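Local coordinates for Phikz039 (Pseudomonas phage phikz, PDB 3ZBQ), which is a phage-encoded member of the tubulin/FtsZ superfamily, known as PhuZ, with guanosine-5'-diphosphate bound in its nucleotide pocket, at residues K4-Y10 / P93-I99; I19-F23 / I182-N187; I85-A89 / S115-H119; K159-I163 / A209-K213; V190-N194 / I205-A209. The contacts are given in a common frame with arbitrary orientation. Numbering follows the deposited sequence.

Contact 1: K4-Y10 / P93-I99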
# COMPACT_ATOMS: atom_id res chain seq x y z
N LYS A 4 14.24 -14.81 11.74
CA LYS A 4 13.40 -13.90 10.95
C LYS A 4 14.27 -13.10 10.01
O LYS A 4 15.35 -12.66 10.40
CB LYS A 4 12.64 -12.94 11.86
CG LYS A 4 11.45 -13.54 12.61
CD LYS A 4 10.85 -12.56 13.63
CE LYS A 4 10.00 -11.48 12.96
NZ LYS A 4 9.18 -10.75 13.98
N VAL A 5 13.81 -12.89 8.78
CA VAL A 5 14.53 -12.01 7.87
C VAL A 5 14.42 -10.58 8.38
O VAL A 5 13.50 -10.26 9.14
CB VAL A 5 13.99 -12.12 6.43
CG1 VAL A 5 14.22 -13.53 5.88
CG2 VAL A 5 12.50 -11.77 6.38
N LYS A 6 15.36 -9.72 7.99
CA LYS A 6 15.33 -8.32 8.41
C LYS A 6 14.11 -7.59 7.86
O LYS A 6 13.42 -6.86 8.58
CB LYS A 6 16.62 -7.61 8.01
CG LYS A 6 17.86 -8.19 8.69
CD LYS A 6 19.13 -7.50 8.20
CE LYS A 6 20.36 -8.12 8.86
NZ LYS A 6 21.58 -7.33 8.55
N THR A 7 13.85 -7.78 6.57
CA THR A 7 12.71 -7.14 5.93
C THR A 7 12.07 -8.11 4.95
O THR A 7 12.73 -8.60 4.04
CB THR A 7 13.15 -5.88 5.14
OG1 THR A 7 13.80 -4.95 6.02
CG2 THR A 7 11.95 -5.23 4.48
N ARG A 8 10.79 -8.41 5.17
CA ARG A 8 10.00 -9.17 4.19
C ARG A 8 9.17 -8.19 3.38
O ARG A 8 8.48 -7.33 3.93
CB ARG A 8 9.07 -10.18 4.89
CG ARG A 8 8.26 -11.10 3.94
CD ARG A 8 9.11 -12.24 3.38
NE ARG A 8 9.51 -13.18 4.42
CZ ARG A 8 10.47 -14.10 4.28
NH1 ARG A 8 11.13 -14.19 3.14
NH2 ARG A 8 10.77 -14.91 5.29
N ILE A 9 9.23 -8.32 2.06
CA ILE A 9 8.38 -7.48 1.23
C ILE A 9 7.33 -8.36 0.56
O ILE A 9 7.66 -9.38 -0.04
CB ILE A 9 9.20 -6.74 0.16
CG1 ILE A 9 10.39 -6.01 0.82
CG2 ILE A 9 8.30 -5.78 -0.59
CD1 ILE A 9 11.23 -5.16 -0.16
N TYR A 10 6.06 -7.96 0.71
CA TYR A 10 4.94 -8.69 0.12
C TYR A 10 4.39 -7.88 -1.05
O TYR A 10 3.79 -6.81 -0.85
CB TYR A 10 3.82 -8.88 1.15
CG TYR A 10 4.21 -9.67 2.40
CD1 TYR A 10 4.83 -9.04 3.47
CD2 TYR A 10 3.91 -11.02 2.51
CE1 TYR A 10 5.17 -9.75 4.62
CE2 TYR A 10 4.25 -11.74 3.64
CZ TYR A 10 4.88 -11.10 4.69
OH TYR A 10 5.22 -11.82 5.82
N PRO A 93 6.78 -16.07 6.30
CA PRO A 93 6.69 -15.49 7.65
C PRO A 93 7.19 -14.05 7.71
O PRO A 93 8.05 -13.64 6.91
CB PRO A 93 7.57 -16.42 8.50
CG PRO A 93 8.44 -17.15 7.54
CD PRO A 93 7.65 -17.26 6.27
N ALA A 94 6.63 -13.29 8.64
CA ALA A 94 6.99 -11.88 8.84
C ALA A 94 8.47 -11.69 9.08
O ALA A 94 9.12 -12.53 9.72
CB ALA A 94 6.21 -11.30 10.02
N GLY A 95 9.00 -10.58 8.59
CA GLY A 95 10.36 -10.18 8.93
C GLY A 95 10.37 -9.26 10.14
O GLY A 95 9.31 -8.92 10.68
N ASP A 96 11.56 -8.85 10.58
CA ASP A 96 11.67 -7.86 11.65
C ASP A 96 10.94 -6.57 11.24
O ASP A 96 10.36 -5.89 12.08
CB ASP A 96 13.14 -7.55 11.98
CG ASP A 96 13.83 -8.70 12.71
OD1 ASP A 96 13.17 -9.40 13.50
OD2 ASP A 96 15.05 -8.88 12.49
N THR A 97 10.96 -6.28 9.94
CA THR A 97 10.15 -5.22 9.35
C THR A 97 9.44 -5.80 8.14
O THR A 97 9.89 -6.81 7.59
CB THR A 97 11.00 -4.02 8.91
OG1 THR A 97 12.06 -4.47 8.05
CG2 THR A 97 11.59 -3.30 10.12
N ASN A 98 8.33 -5.19 7.74
CA ASN A 98 7.53 -5.75 6.65
C ASN A 98 6.99 -4.66 5.77
O ASN A 98 6.48 -3.64 6.26
CB ASN A 98 6.38 -6.58 7.22
CG ASN A 98 6.86 -7.72 8.07
OD1 ASN A 98 7.14 -8.81 7.55
ND2 ASN A 98 7.05 -7.47 9.38
N ILE A 99 7.11 -4.85 4.46
CA ILE A 99 6.64 -3.86 3.51
C ILE A 99 5.65 -4.57 2.60
O ILE A 99 5.95 -5.63 2.08
CB ILE A 99 7.79 -3.27 2.67
CG1 ILE A 99 8.89 -2.71 3.59
CG2 ILE A 99 7.28 -2.16 1.75
CD1 ILE A 99 10.07 -2.10 2.87
O HOH W 1 11.03 -9.18 15.06
O HOH W 2 16.18 -11.01 12.15
O HOH W 3 11.09 -14.03 8.44
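Two parallel neighbours in the Rossmann-like sheet of the tubulin fold meet here, the first strand (7-10) against 97-99, their axes 4.7 Å apart and 19° from parallel. The ladder starts ahead of the strands with Asp96 N to Val5 O at 2.8 Å. Lys6 O takes two donors of Thr97, N at 2.9 Å and OG1 at 2.8 Å; Arg8 then gives N to Thr97 O (3.0 Å) and receives Ile99 N on its O (2.9 Å), and Tyr10 N closes on Ile99 O at 2.7 Å. Thr7 OG1 lies 2.7 Å from Thr97 OG1. Several polar ends have partners further off: Tyr10 OH bonds Phe92 O, Lys4 NZ pairs with Glu125, and a water links Lys4 NZ to Asp96 OD1, while Asp96 OD2 also meets Gln195. Within 93-99, Asn98 OD1 accepts Gly95 N at 2.8 Å; its ND2 donates to Gly95 O at 3.0 Å and also bonds Val126 O. A CB on Gly95 would clash with Arg8 N. The Arg8 side chain reaches across to the loop before strand 97-99, its NE donating to Pro93 O at 2.9 Å.

Contact 2: I19-F23 / I182-N187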
# COMPACT_ATOMS: atom_id res chain seq x y z
N ILE A 19 5.72 -3.72 -9.78
CA ILE A 19 6.71 -3.02 -8.97
C ILE A 19 7.82 -4.00 -8.54
O ILE A 19 9.01 -3.67 -8.58
CB ILE A 19 6.07 -2.39 -7.73
CG1 ILE A 19 5.11 -1.26 -8.13
CG2 ILE A 19 7.16 -1.89 -6.77
CD1 ILE A 19 5.78 -0.13 -8.90
N GLY A 20 7.42 -5.20 -8.13
CA GLY A 20 8.37 -6.21 -7.69
C GLY A 20 9.32 -6.62 -8.80
O GLY A 20 10.50 -6.85 -8.57
N GLU A 21 8.81 -6.71 -10.02
CA GLU A 21 9.66 -7.05 -11.15
C GLU A 21 10.69 -5.96 -11.38
O GLU A 21 11.84 -6.25 -11.67
CB GLU A 21 8.82 -7.27 -12.41
CG GLU A 21 9.66 -7.64 -13.62
CD GLU A 21 8.85 -7.77 -14.90
OE1 GLU A 21 7.64 -7.43 -14.90
OE2 GLU A 21 9.43 -8.21 -15.92
N LEU A 22 10.28 -4.70 -11.24
CA LEU A 22 11.20 -3.57 -11.39
C LEU A 22 12.20 -3.51 -10.23
O LEU A 22 13.32 -3.03 -10.40
CB LEU A 22 10.44 -2.24 -11.48
CG LEU A 22 9.53 -2.06 -12.69
CD1 LEU A 22 8.78 -0.74 -12.64
CD2 LEU A 22 10.34 -2.17 -13.97
N PHE A 23 11.80 -4.01 -9.06
CA PHE A 23 12.61 -3.89 -7.85
C PHE A 23 13.55 -5.08 -7.69
O PHE A 23 14.37 -5.12 -6.76
CB PHE A 23 11.69 -3.80 -6.63
CG PHE A 23 12.40 -3.45 -5.35
CD1 PHE A 23 13.00 -2.20 -5.19
CD2 PHE A 23 12.45 -4.35 -4.30
CE1 PHE A 23 13.64 -1.87 -4.01
CE2 PHE A 23 13.10 -4.02 -3.11
CZ PHE A 23 13.69 -2.78 -2.97
N ILE A 182 8.14 5.04 -6.47
CA ILE A 182 7.95 3.91 -5.57
C ILE A 182 9.24 3.12 -5.35
O ILE A 182 9.54 2.72 -4.23
CB ILE A 182 6.80 3.00 -6.09
CG1 ILE A 182 5.45 3.70 -5.84
CG2 ILE A 182 6.87 1.64 -5.40
CD1 ILE A 182 4.26 2.99 -6.46
N LEU A 183 10.01 2.89 -6.41
CA LEU A 183 11.28 2.17 -6.28
C LEU A 183 12.24 2.93 -5.37
O LEU A 183 12.94 2.34 -4.52
CB LEU A 183 11.93 1.96 -7.65
CG LEU A 183 11.07 1.13 -8.60
CD1 LEU A 183 11.71 1.09 -9.97
CD2 LEU A 183 10.88 -0.29 -8.06
N GLU A 184 12.26 4.25 -5.53
CA GLU A 184 13.08 5.09 -4.67
C GLU A 184 12.69 4.90 -3.21
O GLU A 184 13.55 4.84 -2.33
CB GLU A 184 12.94 6.57 -5.06
CG GLU A 184 13.56 6.91 -6.40
CD GLU A 184 14.59 8.01 -6.30
OE1 GLU A 184 14.33 8.99 -5.56
OE2 GLU A 184 15.65 7.89 -6.96
N VAL A 185 11.39 4.79 -2.94
CA VAL A 185 10.91 4.59 -1.58
C VAL A 185 11.29 3.21 -1.04
O VAL A 185 11.78 3.09 0.08
CB VAL A 185 9.38 4.81 -1.48
CG1 VAL A 185 8.83 4.26 -0.17
CG2 VAL A 185 9.04 6.29 -1.64
N LEU A 186 11.07 2.17 -1.85
CA LEU A 186 11.41 0.80 -1.44
C LEU A 186 12.90 0.68 -1.15
O LEU A 186 13.32 0.09 -0.13
CB LEU A 186 10.97 -0.20 -2.52
CG LEU A 186 9.46 -0.36 -2.67
CD1 LEU A 186 9.13 -1.25 -3.87
CD2 LEU A 186 8.86 -0.92 -1.39
N ASN A 187 13.72 1.26 -2.02
CA ASN A 187 15.15 1.28 -1.77
C ASN A 187 15.50 1.97 -0.46
O ASN A 187 16.33 1.48 0.31
CB ASN A 187 15.89 1.96 -2.92
CG ASN A 187 17.39 1.94 -2.72
OD1 ASN A 187 18.04 2.99 -2.68
ND2 ASN A 187 17.95 0.74 -2.57
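This is an apolar helix-helix contact beside the nucleotide pocket of the tubulin-like domain, where the C-terminal part of helix 13-23 crosses the long helix 175-192. The short segments cross at -63° with axes 10.4 Å apart, and no hydrogen bond joins them, so the contact rests on van der Waals packing, mostly of side chains. Ile19 CG2 sits 3.8 Å from Ile182 CG2 and 3.6 Å from Leu186 CD1. Leu183 turns its end back into the contact: its CD1 lies 3.9 Å from Leu22 CB and its CD2 3.9 Å from Phe23 CB. One face of the Phe23 ring is taken by Leu186 in a CH-pi contact, CB standing 3.9 Å from the ring centroid, and CE1 of Phe23 is 3.7 Å from Asn187 N. The Ile19 side chain is about 5 Å from the bound guanosine-5'-diphosphate, which places this apolar patch next to the ligand. Strand 7-12 runs beneath both helices, its Phe11 touching Ile19, Phe23 and Leu186; Ile182 rests on His167 of strand 163-168, and Phe23 reaches Val190 further along helix 175-192.

Contact 3: I85-A89 / S115-H119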
# COMPACT_ATOMS: atom_id res chain seq x y z
N ILE A 85 -5.41 -16.12 4.11
CA ILE A 85 -4.39 -15.24 4.69
C ILE A 85 -3.49 -15.88 5.78
O ILE A 85 -2.27 -15.71 5.73
CB ILE A 85 -4.98 -13.89 5.18
CG1 ILE A 85 -5.58 -13.12 4.00
CG2 ILE A 85 -3.92 -13.06 5.88
CD1 ILE A 85 -4.54 -12.69 2.95
N PRO A 86 -4.08 -16.60 6.75
CA PRO A 86 -3.21 -17.25 7.74
C PRO A 86 -2.21 -18.21 7.10
O PRO A 86 -1.03 -18.21 7.47
CB PRO A 86 -4.21 -18.02 8.61
CG PRO A 86 -5.46 -17.23 8.53
CD PRO A 86 -5.51 -16.76 7.10
N ALA A 87 -2.65 -19.01 6.13
CA ALA A 87 -1.74 -19.95 5.50
C ALA A 87 -0.61 -19.21 4.79
O ALA A 87 0.56 -19.59 4.88
CB ALA A 87 -2.50 -20.83 4.51
N ILE A 88 -0.98 -18.15 4.08
CA ILE A 88 -0.02 -17.38 3.31
C ILE A 88 1.00 -16.75 4.26
O ILE A 88 2.21 -16.75 3.99
CB ILE A 88 -0.73 -16.31 2.47
CG1 ILE A 88 -1.49 -17.01 1.34
CG2 ILE A 88 0.26 -15.31 1.89
CD1 ILE A 88 -2.46 -16.12 0.57
N ALA A 89 0.51 -16.24 5.38
CA ALA A 89 1.39 -15.61 6.37
C ALA A 89 2.30 -16.65 7.03
O ALA A 89 3.40 -16.34 7.49
CB ALA A 89 0.57 -14.89 7.43
N SER A 115 -5.31 -7.17 4.08
CA SER A 115 -5.54 -8.35 4.91
C SER A 115 -4.26 -8.87 5.53
O SER A 115 -4.26 -9.30 6.69
CB SER A 115 -6.23 -9.46 4.13
OG SER A 115 -7.49 -9.03 3.66
N LEU A 116 -3.17 -8.85 4.77
CA LEU A 116 -1.87 -9.24 5.31
C LEU A 116 -1.42 -8.25 6.38
O LEU A 116 -0.93 -8.67 7.42
CB LEU A 116 -0.81 -9.37 4.22
CG LEU A 116 -0.87 -10.64 3.38
CD1 LEU A 116 -0.06 -10.48 2.08
CD2 LEU A 116 -0.37 -11.85 4.16
N VAL A 117 -1.61 -6.96 6.13
CA VAL A 117 -1.23 -5.95 7.13
C VAL A 117 -1.98 -6.19 8.43
O VAL A 117 -1.39 -6.14 9.52
CB VAL A 117 -1.53 -4.52 6.64
CG1 VAL A 117 -1.21 -3.50 7.74
CG2 VAL A 117 -0.71 -4.21 5.41
N SER A 118 -3.27 -6.46 8.31
CA SER A 118 -4.10 -6.70 9.49
C SER A 118 -3.61 -7.92 10.27
O SER A 118 -3.44 -7.86 11.49
CB SER A 118 -5.56 -6.89 9.10
OG SER A 118 -6.36 -6.99 10.26
N HIS A 119 -3.38 -9.01 9.55
CA HIS A 119 -2.91 -10.24 10.17
C HIS A 119 -1.56 -10.01 10.84
O HIS A 119 -1.35 -10.40 11.99
CB HIS A 119 -2.78 -11.36 9.14
CG HIS A 119 -2.38 -12.67 9.73
ND1 HIS A 119 -3.29 -13.63 10.11
CD2 HIS A 119 -1.16 -13.18 10.03
CE1 HIS A 119 -2.65 -14.68 10.61
NE2 HIS A 119 -1.36 -14.43 10.57
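The axes of the short helical segments 85-89 and 115-119 pass 10.1 Å apart and cross at -73°, steeply enough that the contact is compact. Both belong to helices on one face of the central sheet in the Rossmann-like nucleotide-binding domain of the tubulin fold: helix 85-91 leads into strand 97-103, which leads in turn into helix 109-122. The backbones come nearest at Ile85 and Leu116, with CA of one 6.5 Å from CA of the other. Each segment keeps its own helical bonds, Ala89 N to Ile85 O at 2.9 Å and His119 N to Ser115 O at 3.0 Å, and none passes between them. Ile85 points into the crossing and meets three residues within about one turn of the other helix: its CG1 is 3.7 Å from Ser115 CB, and its CG2 is 4.1 Å from Leu116 CD2 and 3.8 Å from His119 CB. Leu116 also meets Ile88, CD2 to CG2 at 4.2 Å, and both of these side chains touch Ile33 of strand 30-34, so they carry the contact down to the sheet, where Leu116 adds Tyr10 and Cys12. The hydroxyl of Ser115 bonds Thr111 O in its own helix. Toward the more exposed edge, the His119 imidazole lies across 85-89, with CE1 3.9 Å from Pro86 CA and CD2 3.6 Å from Ala89 CB.

Contact 4: K159-I163 / A209-K213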
# COMPACT_ATOMS: atom_id res chain seq x y z
N LYS A 159 -5.63 -2.68 16.03
CA LYS A 159 -5.26 -1.82 17.17
C LYS A 159 -3.86 -1.23 17.04
O LYS A 159 -3.19 -0.94 18.05
CB LYS A 159 -5.40 -2.57 18.49
CG LYS A 159 -6.70 -3.35 18.59
CD LYS A 159 -6.75 -4.14 19.87
CE LYS A 159 -7.86 -5.15 19.81
NZ LYS A 159 -8.06 -5.80 21.13
N VAL A 160 -3.42 -1.05 15.80
CA VAL A 160 -2.10 -0.52 15.50
C VAL A 160 -2.30 0.39 14.30
O VAL A 160 -2.92 -0.03 13.31
CB VAL A 160 -1.13 -1.65 15.09
CG1 VAL A 160 0.19 -1.07 14.58
CG2 VAL A 160 -0.87 -2.62 16.23
N PRO A 161 -1.81 1.64 14.37
CA PRO A 161 -1.99 2.55 13.22
C PRO A 161 -1.42 1.94 11.95
O PRO A 161 -0.28 1.46 11.92
CB PRO A 161 -1.19 3.79 13.63
CG PRO A 161 -1.15 3.73 15.13
CD PRO A 161 -1.03 2.27 15.45
N MET A 162 -2.22 1.94 10.88
CA MET A 162 -1.74 1.42 9.62
C MET A 162 -0.97 2.52 8.90
O MET A 162 -1.51 3.60 8.65
CB MET A 162 -2.91 0.92 8.77
CG MET A 162 -2.44 0.29 7.51
SD MET A 162 -3.76 -0.58 6.67
CE MET A 162 -2.83 -1.05 5.22
N ILE A 163 0.29 2.25 8.59
CA ILE A 163 1.16 3.24 7.98
C ILE A 163 1.13 3.07 6.47
O ILE A 163 1.46 2.00 5.95
CB ILE A 163 2.62 3.07 8.46
CG1 ILE A 163 2.72 3.22 9.97
CG2 ILE A 163 3.56 4.04 7.73
CD1 ILE A 163 4.02 2.69 10.54
N ALA A 209 7.52 3.02 14.43
CA ALA A 209 6.32 2.59 13.72
C ALA A 209 5.13 2.46 14.67
O ALA A 209 4.00 2.79 14.32
CB ALA A 209 6.59 1.27 13.01
N HIS A 210 5.39 1.96 15.88
CA HIS A 210 4.33 1.74 16.87
C HIS A 210 4.31 2.86 17.92
O HIS A 210 4.31 2.60 19.13
CB HIS A 210 4.52 0.37 17.56
CG HIS A 210 4.35 -0.79 16.62
ND1 HIS A 210 4.75 -2.07 16.95
CD2 HIS A 210 3.85 -0.86 15.37
CE1 HIS A 210 4.48 -2.88 15.94
NE2 HIS A 210 3.93 -2.17 14.97
N PHE A 211 4.29 4.09 17.44
CA PHE A 211 4.34 5.28 18.30
C PHE A 211 3.12 5.40 19.21
O PHE A 211 3.14 6.15 20.18
CB PHE A 211 4.42 6.52 17.40
CG PHE A 211 3.34 6.55 16.36
CD1 PHE A 211 2.08 7.06 16.67
CD2 PHE A 211 3.55 6.00 15.11
CE1 PHE A 211 1.05 7.04 15.71
CE2 PHE A 211 2.54 5.98 14.16
CZ PHE A 211 1.30 6.51 14.47
N HIS A 212 2.06 4.67 18.89
CA HIS A 212 0.83 4.74 19.66
C HIS A 212 1.02 4.14 21.06
O HIS A 212 0.21 4.37 21.96
CB HIS A 212 -0.30 4.01 18.92
CG HIS A 212 -0.07 2.53 18.82
ND1 HIS A 212 0.95 1.99 18.07
CD2 HIS A 212 -0.73 1.49 19.38
CE1 HIS A 212 0.91 0.67 18.17
NE2 HIS A 212 -0.09 0.34 18.96
N LYS A 213 2.11 3.39 21.24
CA LYS A 213 2.42 2.76 22.52
C LYS A 213 2.78 3.80 23.57
O LYS A 213 2.71 3.53 24.77
CB LYS A 213 3.59 1.77 22.37
CG LYS A 213 3.26 0.46 21.65
CD LYS A 213 4.54 -0.17 21.08
CE LYS A 213 5.46 -0.73 22.16
NZ LYS A 213 6.62 -1.46 21.56
O HOH W 4 -1.52 -2.17 20.00
O HOH W 5 2.33 0.99 12.85
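A Schellman motif ends helix 138-158 and delivers the chain to this junction, where the link into strand 163-168 meets the 3-10 turn that follows helix 202-209, next to the central sheet of the tubulin-like fold. Lys159, with phi of 62°, is its C-prime residue, bonding N to Ser156 O while Val160 N bonds Ser155 O. Pro161 packs against two rings. Its CD lies over the face of the His212 ring, 3.6 Å from the ring centroid in a CH-pi contact, and its CG is 3.8 Å from Phe211 CZ. Val160 CG1 approaches His210 CD2 at 3.8 Å, and Ile163 CD1 packs 3.8 Å from Ala209 CB. Pro161, Ile163 and Phe211 all touch Val222, so strand 222-227 borders both segments; Phe211 extends further, to Ile240 and Ser241 of strand 239-246. No direct hydrogen bond crosses between the two segments, and waters bridge their polar groups instead. One joins Lys159 O at 2.8 Å to His212 NE2 at 3.1 Å. The other gives both its protons to carbonyls, reaching Pro161 O at 2.8 Å and Ala209 O at 2.9 Å.

Contact 5: V190-N194 / I205-A209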
# COMPACT_ATOMS: atom_id res chain seq x y z
N VAL A 190 14.36 -0.25 2.55
CA VAL A 190 15.26 -1.39 2.74
C VAL A 190 16.54 -0.97 3.48
O VAL A 190 16.99 -1.66 4.40
CB VAL A 190 15.58 -2.08 1.40
CG1 VAL A 190 16.73 -3.04 1.57
CG2 VAL A 190 14.34 -2.81 0.87
N ILE A 191 17.12 0.16 3.08
CA ILE A 191 18.29 0.71 3.79
C ILE A 191 17.95 1.04 5.25
O ILE A 191 18.70 0.66 6.18
CB ILE A 191 18.83 1.99 3.09
CG1 ILE A 191 19.40 1.66 1.71
CG2 ILE A 191 19.89 2.69 3.95
CD1 ILE A 191 19.75 2.88 0.87
N LEU A 192 16.84 1.75 5.47
CA LEU A 192 16.43 2.11 6.84
C LEU A 192 16.36 0.89 7.74
O LEU A 192 16.79 0.94 8.90
CB LEU A 192 15.08 2.83 6.84
CG LEU A 192 14.56 3.21 8.24
CD1 LEU A 192 15.52 4.19 8.93
CD2 LEU A 192 13.14 3.80 8.18
N PHE A 193 15.85 -0.21 7.20
CA PHE A 193 15.57 -1.41 7.98
C PHE A 193 16.71 -2.43 7.99
O PHE A 193 16.55 -3.53 8.54
CB PHE A 193 14.31 -2.10 7.42
CG PHE A 193 13.04 -1.28 7.52
CD1 PHE A 193 12.86 -0.34 8.52
CD2 PHE A 193 12.01 -1.48 6.60
CE1 PHE A 193 11.68 0.40 8.61
CE2 PHE A 193 10.82 -0.75 6.69
CZ PHE A 193 10.65 0.19 7.69
N ASN A 194 17.84 -2.11 7.38
CA ASN A 194 18.85 -3.15 7.15
C ASN A 194 19.69 -3.54 8.39
O ASN A 194 20.52 -4.46 8.33
CB ASN A 194 19.73 -2.83 5.92
CG ASN A 194 20.77 -1.73 6.18
OD1 ASN A 194 21.04 -1.35 7.32
ND2 ASN A 194 21.36 -1.23 5.10
N ILE A 205 13.30 1.14 15.64
CA ILE A 205 12.42 1.10 14.46
C ILE A 205 11.01 0.67 14.88
O ILE A 205 10.02 1.27 14.47
CB ILE A 205 12.99 0.18 13.36
CG1 ILE A 205 14.21 0.83 12.69
CG2 ILE A 205 11.92 -0.14 12.28
CD1 ILE A 205 13.89 2.12 11.91
N THR A 206 10.92 -0.35 15.73
CA THR A 206 9.62 -0.81 16.21
C THR A 206 8.79 0.32 16.85
O THR A 206 7.63 0.51 16.51
CB THR A 206 9.76 -1.99 17.19
OG1 THR A 206 10.34 -3.11 16.50
CG2 THR A 206 8.40 -2.38 17.75
N ASN A 207 9.40 1.09 17.74
CA ASN A 207 8.65 2.15 18.42
C ASN A 207 8.48 3.42 17.61
O ASN A 207 7.66 4.28 17.95
CB ASN A 207 9.27 2.42 19.81
CG ASN A 207 9.08 1.24 20.74
OD1 ASN A 207 8.26 0.37 20.47
ND2 ASN A 207 9.84 1.21 21.85
N TRP A 208 9.23 3.54 16.52
CA TRP A 208 9.01 4.59 15.53
C TRP A 208 7.69 4.28 14.82
O TRP A 208 6.81 5.14 14.67
CB TRP A 208 10.20 4.66 14.55
CG TRP A 208 9.86 5.33 13.23
CD1 TRP A 208 9.69 6.67 12.99
CD2 TRP A 208 9.62 4.67 11.97
NE1 TRP A 208 9.37 6.87 11.66
CE2 TRP A 208 9.33 5.67 11.02
CE3 TRP A 208 9.64 3.33 11.56
CZ2 TRP A 208 9.05 5.36 9.67
CZ3 TRP A 208 9.36 3.03 10.22
CH2 TRP A 208 9.08 4.04 9.30
N ALA A 209 7.52 3.02 14.43
CA ALA A 209 6.32 2.59 13.72
C ALA A 209 5.13 2.46 14.67
O ALA A 209 4.00 2.79 14.32
CB ALA A 209 6.59 1.27 13.01
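Phe193 brings the edge of its ring up to the indole of Trp208, CE1 lying 3.9 Å from CZ3, and the same CE1 is 3.7 Å from Ile205 CG2. Beside it, Leu192 meets the same two residues: its CG is 3.9 Å from Ile205 CD1, and its CD2 sits over one face of the Trp208 ring, 4.2 Å from CH2. Four buried side chains thus join the region around the C-terminus of helix 175-192 to helix 202-209, a short way on in the chain and within the family's C-terminal region. They also pack on the sheet: Phe193 and Ile205 touch Thr97 of strand 97-103, whereas Leu192 and Trp208 meet Phe278 and Ile280 of strand 275-281 and Leu245 and Ala243 of strand 239-246, respectively. The polar edge of the indole is satisfied away from the contact, NE1 bonding Phe278 O. With no hydrogen bond or charge pair between the two segments, what holds them to each other is apolar and aromatic packing, dependent on close fit and on exclusion of water.

Contact 1 lies at the heart of the set, touching contacts 2, 3 and 5. Its two sheet faces serve different helices: Ile9 CD1 meets Phe23 CE2 of contact 2 at 3.7 Å, while Tyr10 CD2 meets Leu116 CD1 of contact 3 at 4.0 Å. Contacts 2 and 3 do not touch, their centres 22 Å apart. Contact 5 continues along helix 175-192 from contact 2 and reaches contact 1 where Thr97 OG1 lies 3.3 Å from Phe193 CD2. Its range overlaps contact 4 at Ala209, and Lys213 NZ of contact 4 is 2.7 Å from Asn207 OD1, a probable hydrogen bond. Contact 4 touches contact 3 through Met162 CE and Val117 CG2 (3.8 Å). Guanosine-5'-diphosphate adjoins contact 2; the Leu116 and Tyr10 side chains are about 12 Å and about 13 Å from it.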